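Local coordinates for nucleoside-diphosphate sugar epimerase (SulA family) (Corynebacterium glutamicum, PDB 3OH8), which probably acts as an NAD(P)-dependent epimerase on nucleoside-diphosphate sugars, though its substrate is not established, at residues S251-G263 with E272-E286. Sequence-based numbering, arbitrary orientation.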
loop_
_atom_site.group_PDB
_atom_site.type_symbol
_atom_site.label_atom_id
_atom_site.label_comp_id
_atom_site.label_asym_id
_atom_site.label_seq_id
_atom_site.Cartn_x
_atom_site.Cartn_y
_atom_site.Cartn_z
ATOM N N SER A 251 -14.023 6.859 7.461
ATOM C CA SER A 251 -14.011 8.058 6.634
ATOM C C SER A 251 -12.639 8.742 6.647
ATOM O O SER A 251 -12.061 8.954 7.710
ATOM C CB SER A 251 -15.090 9.041 7.131
ATOM O OG SER A 251 -15.281 10.077 6.191
ATOM N N ALA A 252 -12.121 9.086 5.476
ATOM C CA ALA A 252 -10.838 9.778 5.406
ATOM C C ALA A 252 -10.921 11.125 6.126
ATOM O O ALA A 252 -11.955 11.788 6.103
ATOM C CB ALA A 252 -10.427 9.990 3.960
ATOM N N SER A 253 -9.836 11.522 6.779
ATOM C CA SER A 253 -9.740 12.879 7.310
ATOM C C SER A 253 -8.289 13.302 7.165
ATOM O O SER A 253 -7.590 12.778 6.298
ATOM C CB SER A 253 -10.215 12.956 8.763
ATOM O OG SER A 253 -10.243 14.307 9.199
ATOM N N ALA A 254 -7.823 14.233 7.996
ATOM C CA ALA A 254 -6.452 14.738 7.851
ATOM C C ALA A 254 -5.942 15.330 9.147
ATOM O O ALA A 254 -6.721 15.829 9.956
ATOM C CB ALA A 254 -6.389 15.802 6.725
ATOM N N VAL A 255 -4.629 15.292 9.338
ATOM C CA VAL A 255 -4.026 15.911 10.513
ATOM C C VAL A 255 -4.247 17.423 10.459
ATOM O O VAL A 255 -4.038 18.135 11.455
ATOM C CB VAL A 255 -2.523 15.614 10.592
ATOM C CG1 VAL A 255 -2.281 14.119 10.896
ATOM C CG2 VAL A 255 -1.858 16.013 9.292
ATOM N N GLY A 256 -4.676 17.901 9.294
ATOM C CA GLY A 256 -5.045 19.297 9.107
ATOM C C GLY A 256 -6.145 19.699 10.068
ATOM O O GLY A 256 -6.402 20.882 10.274
ATOM N N PHE A 257 -6.808 18.703 10.648
ATOM C CA PHE A 257 -7.776 18.927 11.711
ATOM C C PHE A 257 -7.171 19.768 12.844
ATOM O O PHE A 257 -7.871 20.565 13.469
ATOM C CB PHE A 257 -8.246 17.586 12.273
ATOM C CG PHE A 257 -9.154 17.709 13.470
ATOM C CD1 PHE A 257 -10.533 17.821 13.306
ATOM C CD2 PHE A 257 -8.638 17.706 14.755
ATOM C CE1 PHE A 257 -11.383 17.933 14.405
ATOM C CE2 PHE A 257 -9.476 17.822 15.858
ATOM C CZ PHE A 257 -10.855 17.937 15.679
ATOM N N TYR A 258 -5.884 19.562 13.117
ATOM C CA TYR A 258 -5.223 20.227 14.233
ATOM C C TYR A 258 -4.761 21.627 13.853
ATOM O O TYR A 258 -4.202 22.363 14.683
ATOM C CB TYR A 258 -4.038 19.385 14.740
ATOM C CG TYR A 258 -4.461 18.007 15.152
ATOM C CD1 TYR A 258 -5.253 17.816 16.276
ATOM C CD2 TYR A 258 -4.098 16.892 14.398
ATOM C CE1 TYR A 258 -5.666 16.549 16.655
ATOM C CE2 TYR A 258 -4.508 15.614 14.768
ATOM C CZ TYR A 258 -5.290 15.455 15.886
ATOM O OH TYR A 258 -5.699 14.213 16.246
ATOM N N GLY A 259 -5.001 21.991 12.601
ATOM C CA GLY A 259 -4.523 23.255 12.086
ATOM C C GLY A 259 -3.227 23.029 11.338
ATOM O O GLY A 259 -2.578 21.985 11.492
ATOM N N HIS A 260 -2.837 24.004 10.529
ATOM C CA HIS A 260 -1.643 23.852 9.711
ATOM C C HIS A 260 -0.363 23.983 10.536
ATOM O O HIS A 260 0.676 23.448 10.160
ATOM C CB HIS A 260 -1.661 24.820 8.513
ATOM C CG HIS A 260 -1.241 26.219 8.842
ATOM N ND1 HIS A 260 0.035 26.687 8.609
ATOM C CD2 HIS A 260 -1.931 27.260 9.364
ATOM C CE1 HIS A 260 0.115 27.952 8.983
ATOM N NE2 HIS A 260 -1.065 28.324 9.444
ATOM N N ASP A 261 -0.447 24.656 11.679
ATOM C CA ASP A 261 0.765 24.964 12.436
ATOM C C ASP A 261 0.531 25.003 13.944
ATOM O O ASP A 261 -0.050 25.960 14.452
ATOM C CB ASP A 261 1.317 26.306 11.946
ATOM C CG ASP A 261 2.618 26.700 12.622
ATOM O OD1 ASP A 261 3.107 25.960 13.507
ATOM O OD2 ASP A 261 3.153 27.768 12.255
ATOM N N ARG A 262 0.993 23.966 14.655
ATOM C CA ARG A 262 0.876 23.902 16.123
ATOM C C ARG A 262 2.235 23.909 16.844
ATOM O O ARG A 262 2.320 23.597 18.030
ATOM C CB ARG A 262 0.070 22.670 16.570
ATOM C CG ARG A 262 -1.417 22.696 16.201
ATOM C CD ARG A 262 -2.234 23.587 17.139
ATOM N NE ARG A 262 -2.706 22.884 18.331
ATOM C CZ ARG A 262 -3.864 22.232 18.419
ATOM N NH1 ARG A 262 -4.686 22.170 17.373
ATOM N NH2 ARG A 262 -4.204 21.643 19.562
ATOM N N GLY A 263 3.296 24.267 16.131
ATOM C CA GLY A 263 4.605 24.384 16.751
ATOM C C GLY A 263 5.145 23.058 17.259
ATOM O O GLY A 263 5.174 22.063 16.528
ATOM N N GLU A 272 -7.200 19.478 20.818
ATOM C CA GLU A 272 -8.262 20.264 20.196
ATOM C C GLU A 272 -8.007 20.495 18.724
ATOM O O GLU A 272 -6.867 20.478 18.271
ATOM C CB GLU A 272 -8.361 21.647 20.836
ATOM C CG GLU A 272 -8.747 21.677 22.272
ATOM C CD GLU A 272 -8.848 23.115 22.760
ATOM O OE1 GLU A 272 -9.186 24.008 21.943
ATOM O OE2 GLU A 272 -8.587 23.345 23.945
ATOM N N SER A 273 -9.081 20.777 17.995
ATOM C CA SER A 273 -8.970 21.199 16.606
ATOM C C SER A 273 -8.193 22.499 16.490
ATOM O O SER A 273 -8.132 23.297 17.436
ATOM C CB SER A 273 -10.357 21.381 15.991
ATOM O OG SER A 273 -10.265 21.645 14.600
ATOM N N GLY A 274 -7.623 22.721 15.313
ATOM C CA GLY A 274 -6.844 23.915 15.040
ATOM C C GLY A 274 -7.673 25.186 14.917
ATOM O O GLY A 274 -8.875 25.199 15.202
ATOM N N ASP A 275 -7.023 26.258 14.478
ATOM C CA ASP A 275 -7.630 27.589 14.554
ATOM C C ASP A 275 -7.735 28.283 13.202
ATOM O O ASP A 275 -8.124 29.455 13.119
ATOM C CB ASP A 275 -6.854 28.471 15.543
ATOM C CG ASP A 275 -5.395 28.685 15.132
ATOM O OD1 ASP A 275 -5.045 28.462 13.959
ATOM O OD2 ASP A 275 -4.593 29.093 15.995
ATOM N N ASP A 276 -7.408 27.547 12.147
ATOM C CA ASP A 276 -7.380 28.100 10.797
ATOM C C ASP A 276 -8.480 27.510 9.912
ATOM O O ASP A 276 -9.317 26.739 10.377
ATOM C CB ASP A 276 -6.002 27.872 10.168
ATOM C CG ASP A 276 -5.555 26.428 10.259
ATOM O OD1 ASP A 276 -6.394 25.558 10.583
ATOM O OD2 ASP A 276 -4.365 26.162 10.011
ATOM N N PHE A 277 -8.489 27.884 8.639
ATOM C CA PHE A 277 -9.537 27.416 7.744
ATOM C C PHE A 277 -9.400 25.919 7.477
ATOM O O PHE A 277 -10.395 25.209 7.353
ATOM C CB PHE A 277 -9.525 28.181 6.423
ATOM C CG PHE A 277 -10.670 27.828 5.513
ATOM C CD1 PHE A 277 -11.972 28.180 5.851
ATOM C CD2 PHE A 277 -10.451 27.140 4.331
ATOM C CE1 PHE A 277 -13.038 27.862 5.023
ATOM C CE2 PHE A 277 -11.512 26.817 3.494
ATOM C CZ PHE A 277 -12.811 27.180 3.846
ATOM N N LEU A 278 -8.162 25.451 7.386
ATOM C CA LEU A 278 -7.907 24.033 7.194
ATOM C C LEU A 278 -8.591 23.230 8.296
ATOM O O LEU A 278 -9.297 22.246 8.028
ATOM C CB LEU A 278 -6.403 23.764 7.191
ATOM C CG LEU A 278 -5.967 22.299 7.252
ATOM C CD1 LEU A 278 -6.484 21.550 6.040
ATOM C CD2 LEU A 278 -4.446 22.194 7.355
ATOM N N ALA A 279 -8.373 23.643 9.541
ATOM C CA ALA A 279 -8.998 22.978 10.685
ATOM C C ALA A 279 -10.521 22.992 10.574
ATOM O O ALA A 279 -11.189 22.011 10.920
ATOM C CB ALA A 279 -8.558 23.626 11.997
ATOM N N GLU A 280 -11.071 24.108 10.101
ATOM C CA GLU A 280 -12.515 24.234 10.011
ATOM C C GLU A 280 -13.055 23.252 8.988
ATOM O O GLU A 280 -14.036 22.565 9.240
ATOM C CB GLU A 280 -12.924 25.658 9.634
ATOM C CG GLU A 280 -14.415 25.809 9.365
ATOM C CD GLU A 280 -14.836 27.264 9.223
ATOM O OE1 GLU A 280 -13.954 28.150 9.252
ATOM O OE2 GLU A 280 -16.049 27.519 9.083
ATOM N N VAL A 281 -12.405 23.202 7.833
ATOM C CA VAL A 281 -12.784 22.266 6.780
ATOM C C VAL A 281 -12.811 20.845 7.316
ATOM O O VAL A 281 -13.787 20.121 7.127
ATOM C CB VAL A 281 -11.822 22.330 5.578
ATOM C CG1 VAL A 281 -12.027 21.125 4.672
ATOM C CG2 VAL A 281 -12.025 23.642 4.814
ATOM N N CYS A 282 -11.753 20.457 8.015
ATOM C CA CYS A 282 -11.693 19.116 8.578
ATOM C C CYS A 282 -12.758 18.853 9.639
ATOM O O CYS A 282 -13.315 17.754 9.685
ATOM C CB CYS A 282 -10.287 18.803 9.103
ATOM S SG CYS A 282 -9.043 18.815 7.801
ATOM N N ARG A 283 -13.046 19.836 10.493
ATOM C CA ARG A 283 -14.125 19.671 11.470
ATOM C C ARG A 283 -15.441 19.395 10.749
ATOM O O ARG A 283 -16.195 18.499 11.135
ATOM C CB ARG A 283 -14.302 20.912 12.374
ATOM C CG ARG A 283 -13.171 21.163 13.391
ATOM C CD ARG A 283 -13.561 22.244 14.421
ATOM N NE ARG A 283 -13.828 23.546 13.803
ATOM C CZ ARG A 283 -12.906 24.492 13.612
ATOM N NH1 ARG A 283 -11.643 24.288 13.975
ATOM N NH2 ARG A 283 -13.240 25.644 13.049
ATOM N N ASP A 284 -15.733 20.188 9.723
ATOM C CA ASP A 284 -16.972 20.016 8.965
ATOM C C ASP A 284 -16.989 18.672 8.244
ATOM O O ASP A 284 -18.008 17.989 8.186
ATOM C CB ASP A 284 -17.103 21.119 7.931
ATOM C CG ASP A 284 -17.325 22.491 8.563
ATOM O OD1 ASP A 284 -17.594 22.544 9.780
ATOM O OD2 ASP A 284 -17.223 23.504 7.841
ATOM N N TRP A 285 -15.844 18.313 7.674
ATOM C CA TRP A 285 -15.703 17.060 6.943
ATOM C C TRP A 285 -16.001 15.867 7.866
ATOM O O TRP A 285 -16.737 14.942 7.507
ATOM C CB TRP A 285 -14.279 17.011 6.396
ATOM C CG TRP A 285 -13.918 15.880 5.505
ATOM C CD1 TRP A 285 -14.752 14.972 4.919
ATOM C CD2 TRP A 285 -12.591 15.547 5.083
ATOM N NE1 TRP A 285 -14.020 14.085 4.154
ATOM C CE2 TRP A 285 -12.692 14.419 4.240
ATOM C CE3 TRP A 285 -11.328 16.096 5.340
ATOM C CZ2 TRP A 285 -11.571 13.822 3.649
ATOM C CZ3 TRP A 285 -10.216 15.502 4.760
ATOM C CH2 TRP A 285 -10.346 14.369 3.924
ATOM N N GLU A 286 -15.451 15.896 9.072
ATOM C CA GLU A 286 -15.760 14.859 10.045
ATOM C C GLU A 286 -17.214 14.921 10.525
ATOM O O GLU A 286 -17.882 13.893 10.666
ATOM C CB GLU A 286 -14.776 14.927 11.215
ATOM C CG GLU A 286 -13.347 14.596 10.774
ATOM C CD GLU A 286 -12.373 14.545 11.929
ATOM O OE1 GLU A 286 -12.822 14.624 13.092
ATOM O OE2 GLU A 286 -11.157 14.437 11.674
HETATM O O HOH W 1 -14.830 12.285 7.380
HETATM O O HOH W 2 -13.774 11.176 3.913
HETATM O O HOH W 3 -2.530 26.653 12.530
#
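Ala252 lays its carbonyl oxygen over one face of the Trp285 indole, 3.2 Å from CZ2, and two waters link that oxygen to Ser251 OG. On the same face, Ser253 CA makes a CH-pi contact with the six-membered ring, 3.9 Å from its centroid. The hydroxyl of Ser253, OG, donates to the anti lone pair of Glu286 OE2 over 2.6 Å, and because Arg303 forms a salt bridge with that same oxygen, the carboxylate is probably kept ionised. Strand and helix run nearly antiparallel here, at 164°, as expected where a helix covers a parallel strand of the Rossmann-type sheet in this epimerase/dehydratase family. Gly256 then brings the chain tight against the helix, its CA 3.4 Å from Leu278 CD2. Phe257, with CG anti to the backbone N (chi1 175°), swings its ring across the helix side chains, Ser273 CB over one face and Arg283 CG approaching CE1 obliquely. Its carbonyl oxygen takes two bonds in the carbonyl plane, from Ser273 OG and from Gly274 N, the latter nearly straight at 2.8 Å. Past the close approach of Gly259 to Gly274, Gly259 CA lies against Asp276 OD1, the oxygen with which this N-cap residue accepts from Ala279 N. Finally Arg262, bent at chi2 and chi3, grips Glu272 O end-on with NH1 (2.9 Å) and NH2 (3.2 Å), while NH1 also reaches Tyr258 O.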